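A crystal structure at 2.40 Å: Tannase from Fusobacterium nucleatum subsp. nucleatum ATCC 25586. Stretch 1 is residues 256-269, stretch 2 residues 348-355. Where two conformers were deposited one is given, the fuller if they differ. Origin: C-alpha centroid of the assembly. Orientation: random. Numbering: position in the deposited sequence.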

ATOM      1  N   ASN A 256      22.929  15.293  -9.293  1.00 43.59           N
ATOM      2  CA  ASN A 256      22.581  16.474  -8.519  1.00 34.63           C
ATOM      3  C   ASN A 256      21.386  17.182  -9.147  1.00 32.29           C
ATOM      4  O   ASN A 256      21.332  17.364 -10.366  1.00 41.13           O
ATOM      5  CB  ASN A 256      23.771  17.433  -8.439  1.00 33.68           C
ATOM      6  CG  ASN A 256      24.968  16.814  -7.747  1.00 43.95           C
ATOM      7  OD1 ASN A 256      26.040  16.682  -8.331  1.00 51.29           O
ATOM      8  ND2 ASN A 256      24.790  16.437  -6.487  1.00 43.74           N
ATOM      9  N   LEU A 257      20.442  17.597  -8.308  1.00 33.54           N
ATOM     10  CA  LEU A 257      19.271  18.330  -8.779  1.00 32.96           C
ATOM     11  C   LEU A 257      19.668  19.564  -9.587  1.00 36.02           C
ATOM     12  O   LEU A 257      20.543  20.334  -9.183  1.00 36.94           O
ATOM     13  CB  LEU A 257      18.403  18.751  -7.590  1.00 28.26           C
ATOM     14  CG  LEU A 257      17.606  17.726  -6.774  1.00 33.54           C
ATOM     15  CD1 LEU A 257      16.587  18.430  -5.826  1.00 23.63           C
ATOM     16  CD2 LEU A 257      16.907  16.743  -7.692  1.00 24.13           C
ATOM     17  N   THR A 258      19.006  19.760 -10.723  1.00 37.46           N
ATOM     18  CA  THR A 258      19.235  20.967 -11.495  1.00 39.88           C
ATOM     19  C   THR A 258      18.660  22.173 -10.760  1.00 44.89           C
ATOM     20  O   THR A 258      17.932  22.047  -9.770  1.00 42.13           O
ATOM     21  CB  THR A 258      18.604  20.856 -12.875  1.00 39.49           C
ATOM     22  OG1 THR A 258      17.183  20.771 -12.723  1.00 46.09           O
ATOM     23  CG2 THR A 258      19.116  19.621 -13.575  1.00 28.39           C
ATOM     24  N   ASN A 259      18.987  23.364 -11.266  1.00 45.20           N
ATOM     25  CA  ASN A 259      18.505  24.575 -10.614  1.00 44.59           C
ATOM     26  C   ASN A 259      16.987  24.683 -10.677  1.00 48.47           C
ATOM     27  O   ASN A 259      16.356  25.144  -9.719  1.00 41.23           O
ATOM     28  CB  ASN A 259      19.161  25.797 -11.232  1.00 45.59           C
ATOM     29  CG  ASN A 259      20.395  26.211 -10.479  1.00 50.91           C
ATOM     30  OD1 ASN A 259      20.495  25.994  -9.268  1.00 60.56           O
ATOM     31  ND2 ASN A 259      21.335  26.823 -11.177  1.00 44.16           N
ATOM     32  N   ASP A 260      16.385  24.260 -11.793  1.00 50.49           N
ATOM     33  CA  ASP A 260      14.930  24.279 -11.892  1.00 53.17           C
ATOM     34  C   ASP A 260      14.312  23.274 -10.946  1.00 45.98           C
ATOM     35  O   ASP A 260      13.261  23.536 -10.345  1.00 41.65           O
ATOM     36  CB  ASP A 260      14.485  23.990 -13.328  1.00 61.25           C
ATOM     37  CG  ASP A 260      14.392  25.243 -14.166  1.00 70.96           C
ATOM     38  OD1 ASP A 260      14.060  26.317 -13.610  1.00 73.56           O
ATOM     39  OD2 ASP A 260      14.647  25.147 -15.388  1.00 77.41           O
ATOM     40  N   GLU A 261      14.944  22.107 -10.810  1.00 40.55           N
ATOM     41  CA  GLU A 261      14.457  21.123  -9.852  1.00 32.37           C
ATOM     42  C   GLU A 261      14.450  21.691  -8.444  1.00 29.87           C
ATOM     43  O   GLU A 261      13.546  21.388  -7.653  1.00 27.21           O
ATOM     44  CB  GLU A 261      15.311  19.860  -9.893  1.00 30.88           C
ATOM     45  CG  GLU A 261      14.975  18.936 -11.021  1.00 34.35           C
ATOM     46  CD  GLU A 261      15.997  17.819 -11.158  1.00 42.96           C
ATOM     47  OE1 GLU A 261      17.197  18.080 -10.951  1.00 47.74           O
ATOM     48  OE2 GLU A 261      15.606  16.686 -11.491  1.00 48.61           O
ATOM     49  N   ILE A 262      15.450  22.512  -8.111  1.00 26.60           N
ATOM     50  CA  ILE A 262      15.514  23.078  -6.768  1.00 36.65           C
ATOM     51  C   ILE A 262      14.416  24.118  -6.574  1.00 38.57           C
ATOM     52  O   ILE A 262      13.766  24.160  -5.517  1.00 38.56           O
ATOM     53  CB  ILE A 262      16.912  23.662  -6.502  1.00 38.17           C
ATOM     54  CG1 ILE A 262      17.912  22.530  -6.264  1.00 28.58           C
ATOM     55  CG2 ILE A 262      16.878  24.670  -5.333  1.00 29.80           C
ATOM     56  CD1 ILE A 262      19.335  23.013  -6.238  1.00 30.77           C
ATOM     57  N   ASN A 263      14.157  24.945  -7.598  1.00 29.26           N
ATOM     58  CA  ASN A 263      13.056  25.895  -7.454  1.00 39.97           C
ATOM     59  C   ASN A 263      11.711  25.177  -7.322  1.00 41.72           C
ATOM     60  O   ASN A 263      10.850  25.604  -6.539  1.00 40.05           O
ATOM     61  CB  ASN A 263      13.027  26.899  -8.614  1.00 53.75           C
ATOM     62  CG  ASN A 263      11.968  27.992  -8.403  1.00 77.14           C
ATOM     63  OD1 ASN A 263      11.943  28.659  -7.357  1.00 83.45           O
ATOM     64  ND2 ASN A 263      11.099  28.181  -9.394  1.00 75.00           N
ATOM     65  N   ILE A 264      11.520  24.075  -8.056  1.00 27.43           N
ATOM     66  CA  ILE A 264      10.277  23.314  -7.937  1.00 38.17           C
ATOM     67  C   ILE A 264      10.137  22.736  -6.531  1.00 34.97           C
ATOM     68  O   ILE A 264       9.058  22.773  -5.929  1.00 34.97           O
ATOM     69  CB  ILE A 264      10.226  22.212  -9.016  1.00 29.81           C
ATOM     70  CG1 ILE A 264      10.008  22.823 -10.399  1.00 37.47           C
ATOM     71  CG2 ILE A 264       9.151  21.199  -8.716  1.00 28.47           C
ATOM     72  CD1 ILE A 264      10.470  21.921 -11.514  1.00 42.93           C
ATOM     73  N   SER A 265      11.229  22.211  -5.984  1.00 28.30           N
ATOM     74  CA  SER A 265      11.181  21.677  -4.638  1.00 31.21           C
ATOM     75  C   SER A 265      10.933  22.790  -3.613  1.00 30.73           C
ATOM     76  O   SER A 265      10.155  22.604  -2.676  1.00 28.02           O
ATOM     77  CB  SER A 265      12.468  20.907  -4.351  1.00 30.01           C
ATOM     78  OG  SER A 265      12.800  20.935  -2.973  1.00 28.27           O
ATOM     79  N   ASN A 266      11.539  23.964  -3.795  1.00 35.64           N
ATOM     80  CA  ASN A 266      11.196  25.110  -2.950  1.00 35.99           C
ATOM     81  C   ASN A 266       9.691  25.379  -2.970  1.00 41.62           C
ATOM     82  O   ASN A 266       9.055  25.511  -1.917  1.00 41.55           O
ATOM     83  CB  ASN A 266      11.960  26.361  -3.399  1.00 30.45           C
ATOM     84  CG  ASN A 266      13.458  26.265  -3.131  1.00 30.76           C
ATOM     85  OD1 ASN A 266      13.924  25.340  -2.466  1.00 43.04           O
ATOM     86  ND2 ASN A 266      14.214  27.227  -3.632  1.00 32.67           N
ATOM     87  N   LYS A 267       9.102  25.445  -4.167  1.00 34.94           N
ATOM     88  CA  LYS A 267       7.689  25.787  -4.276  1.00 35.18           C
ATOM     89  C   LYS A 267       6.806  24.685  -3.708  1.00 37.10           C
ATOM     90  O   LYS A 267       5.827  24.972  -3.008  1.00 43.93           O
ATOM     91  CB  LYS A 267       7.342  26.081  -5.737  1.00 46.09           C
ATOM     92  CG  LYS A 267       6.007  26.796  -6.004  1.00 59.54           C
ATOM     93  CD  LYS A 267       5.789  28.066  -5.169  1.00 66.00           C
ATOM     94  CE  LYS A 267       6.524  29.279  -5.724  1.00 74.65           C
ATOM     95  NZ  LYS A 267       6.498  30.412  -4.740  1.00 81.30           N
ATOM     96  N   LEU A 268       7.148  23.418  -3.969  1.00 33.71           N
ATOM     97  CA  LEU A 268       6.345  22.310  -3.453  1.00 29.23           C
ATOM     98  C   LEU A 268       6.337  22.269  -1.929  1.00 30.73           C
ATOM     99  O   LEU A 268       5.301  21.966  -1.321  1.00 28.23           O
ATOM    100  CB  LEU A 268       6.862  20.985  -3.992  1.00 25.49           C
ATOM    101  CG  LEU A 268       6.416  20.646  -5.405  1.00 29.92           C
ATOM    102  CD1 LEU A 268       7.216  19.462  -5.980  1.00 27.13           C
ATOM    103  CD2 LEU A 268       4.931  20.396  -5.407  1.00 25.58           C
ATOM    104  N   LYS A 269       7.488  22.533  -1.297  1.00 29.57           N
ATOM    105  CA  LYS A 269       7.541  22.550   0.165  1.00 28.08           C
ATOM    106  C   LYS A 269       6.564  23.565   0.725  1.00 26.93           C
ATOM    107  O   LYS A 269       5.760  23.253   1.608  1.00 30.59           O
ATOM    108  CB  LYS A 269       8.949  22.873   0.651  1.00 24.95           C
ATOM    109  CG  LYS A 269       9.045  22.824   2.169  1.00 25.46           C
ATOM    110  CD  LYS A 269      10.338  23.399   2.690  1.00 26.94           C
ATOM    111  CE  LYS A 269      10.558  23.020   4.144  1.00 27.34           C
ATOM    112  NZ  LYS A 269      11.818  23.603   4.745  1.00 31.76           N
ATOM    113  N   ASP A 348      21.351  10.262   0.783  1.00 43.11           N
ATOM    114  CA  ASP A 348      20.959  10.938  -0.448  1.00 36.76           C
ATOM    115  C   ASP A 348      19.459  10.809  -0.628  1.00 27.86           C
ATOM    116  O   ASP A 348      18.863   9.809  -0.248  1.00 24.33           O
ATOM    117  CB  ASP A 348      21.636  10.316  -1.666  1.00 42.90           C
ATOM    118  CG  ASP A 348      23.012  10.860  -1.922  1.00 50.54           C
ATOM    119  OD1 ASP A 348      23.417  11.895  -1.349  1.00 54.71           O
ATOM    120  OD2 ASP A 348      23.698  10.219  -2.719  1.00 60.31           O
ATOM    121  N   ARG A 349      18.845  11.813  -1.230  1.00 30.89           N
ATOM    122  CA  ARG A 349      17.434  11.718  -1.572  0.58 29.75           C
ATOM    123  C   ARG A 349      17.250  10.650  -2.646  1.00 25.00           C
ATOM    124  O   ARG A 349      18.182  10.312  -3.366  1.00 30.91           O
ATOM    125  CB  ARG A 349      16.904  13.083  -2.046  0.58 31.73           C
ATOM    126  CG  ARG A 349      16.317  13.125  -3.460  0.58 27.10           C
ATOM    127  CD  ARG A 349      16.413  14.507  -4.139  0.58 25.58           C
ATOM    128  NE  ARG A 349      16.084  15.642  -3.274  0.58 26.08           N
ATOM    129  CZ  ARG A 349      14.936  16.320  -3.304  0.58 27.58           C
ATOM    130  NH1 ARG A 349      14.746  17.336  -2.476  0.58 24.97           N
ATOM    131  NH2 ARG A 349      13.967  15.982  -4.149  0.58 28.78           N
ATOM    132  N   MET A 350      16.036  10.113  -2.743  1.00 26.97           N
ATOM    133  CA  MET A 350      15.741   9.108  -3.759  1.00 25.48           C
ATOM    134  C   MET A 350      15.074   9.706  -4.999  1.00 29.46           C
ATOM    135  O   MET A 350      15.690   9.812  -6.058  1.00 36.22           O
ATOM    136  CB  MET A 350      14.848   8.030  -3.178  1.00 25.75           C
ATOM    137  CG  MET A 350      14.888   6.764  -3.974  1.00 37.01           C
ATOM    138  SD  MET A 350      13.554   5.657  -3.567  1.00 41.31           S
ATOM    139  CE  MET A 350      12.999   5.149  -5.202  1.00 40.68           C
ATOM    140  N   LYS A 351      13.808  10.073  -4.893  1.00 34.93           N
ATOM    141  CA  LYS A 351      13.103  10.589  -6.050  1.00 29.89           C
ATOM    142  C   LYS A 351      13.405  12.072  -6.234  1.00 29.51           C
ATOM    143  O   LYS A 351      13.757  12.782  -5.290  1.00 29.84           O
ATOM    144  CB  LYS A 351      11.598  10.354  -5.895  1.00 29.13           C
ATOM    145  CG  LYS A 351      11.243   8.900  -5.633  1.00 23.14           C
ATOM    146  CD  LYS A 351       9.792   8.593  -5.932  1.00 19.79           C
ATOM    147  CE  LYS A 351       9.544   7.104  -5.795  1.00 19.38           C
ATOM    148  NZ  LYS A 351       8.078   6.771  -5.671  1.00 23.45           N
ATOM    149  N   SER A 352      13.279  12.536  -7.480  1.00 25.78           N
ATOM    150  CA  SER A 352      13.476  13.925  -7.854  1.00 30.44           C
ATOM    151  C   SER A 352      12.137  14.646  -7.991  1.00 32.92           C
ATOM    152  O   SER A 352      11.146  14.045  -8.407  1.00 41.80           O
ATOM    153  CB  SER A 352      14.249  14.025  -9.172  1.00 25.69           C
ATOM    154  OG  SER A 352      15.396  13.205  -9.115  1.00 30.30           O
ATOM    155  N   PRO A 353      12.098  15.943  -7.692  1.00 28.74           N
ATOM    156  CA  PRO A 353      10.819  16.659  -7.623  1.00 32.10           C
ATOM    157  C   PRO A 353      10.321  17.057  -9.001  1.00 29.64           C
ATOM    158  O   PRO A 353      11.096  17.562  -9.824  1.00 27.64           O
ATOM    159  CB  PRO A 353      11.167  17.901  -6.786  1.00 31.16           C
ATOM    160  CG  PRO A 353      12.599  18.180  -7.144  1.00 35.39           C
ATOM    161  CD  PRO A 353      13.247  16.849  -7.491  1.00 31.33           C
ATOM    162  N   PRO A 354       9.010  16.927  -9.270  1.00 32.96           N
ATOM    163  CA  PRO A 354       7.989  16.370  -8.366  1.00 35.60           C
ATOM    164  C   PRO A 354       7.980  14.838  -8.376  1.00 36.50           C
ATOM    165  O   PRO A 354       7.840  14.226  -9.420  1.00 40.98           O
ATOM    166  CB  PRO A 354       6.662  16.934  -8.923  1.00 23.96           C
ATOM    167  CG  PRO A 354       7.066  18.037  -9.871  1.00 27.24           C
ATOM    168  CD  PRO A 354       8.405  17.643 -10.409  1.00 27.65           C
ATOM    169  N   ALA A 355       8.090  14.245  -7.191  1.00 25.42           N
ATOM    170  CA  ALA A 355       8.381  12.819  -7.064  1.00 29.89           C
ATOM    171  C   ALA A 355       7.280  11.914  -7.632  1.00 34.08           C
ATOM    172  O   ALA A 355       7.574  10.792  -8.058  1.00 34.63           O
ATOM    173  CB  ALA A 355       8.624  12.490  -5.585  1.00 22.31           C
TER
HETATM  174  O   HOH W   1      16.796  14.020 -11.615  1.00 38.58           O

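A helix and an irregular segment can pack tightly without exchanging a single direct hydrogen bond, and this pair from a tannase illustrates how. Stretch 1 enters through Leu257 and Thr258 and becomes helical from Asn259 onward, its turns held by bonds such as Ser265 N to Glu261 O at 3.0 Å. Stretch 2 has no regular secondary structure, and a cis peptide bond precedes Pro354. The backbones come close at Ser265 and Pro353, whose CA atoms lie 5.8 Å apart, whereas the CA atoms of Leu257 and Ser352 are separated by 7.3 Å. Small or compact side chains suit the closer approach: Ser265 CB lies 3.9 Å from Pro353 CG.

Pro353 is the centre of the contact and has the largest area covered. Its ring rests on the helix, with Pro353 CG 3.4 Å from Glu261 O. That carbonyl is already engaged by Ser265 N, so the proline, which has no amide hydrogen to offer, can lie against the backbone without leaving it unpaired. Leu257 CD2 meets Pro353 CD at 3.7 Å, while one helical turn separates Ile264 from Leu268, and both point toward the second stretch. Ile264 CG2 packs 4.0 Å from Pro354 CG, and Leu268 CD1 lies 3.9 Å from Pro354 CB. The two consecutive prolines thus present rigid, apolar rings to branched aliphatic side chains, a match of shape that needs no polar partner.

Arg349 shows how a charged group can be accommodated in a buried setting. Leu257 CD1 covers one face of its guanidinium, 3.7 Å from Arg349 CZ, leaving the nitrogens free to bond in the plane. Arg349 NH2 makes a weak hydrogen bond to Lys351 O at 3.4 Å, and the guanidinium nitrogens find further partners elsewhere in the structure.

Glu261 joins the organization of the helix start to the contact. Thr258, at the N-cap, accepts from Glu261 N through OG1 at 3.2 Å; in return, Thr258 N donates to Glu261 OE1 over a very short 2.5 Å. This reciprocal capping box satisfies the amide of Thr258 at the N-cap and that of Glu261 in the first turn, where no earlier helical carbonyl is available, and holds the carboxylate near the helix start. From there, Glu261 OE2 accepts a hydrogen bond from a water at 2.9 Å, and the same water is hydrogen-bonded to Ser352 OG at 3.0 Å. The polar link between the stretches is therefore indirect, between two partly exposed residues, in a contact otherwise built largely by packing, which buries 370 Å² in total.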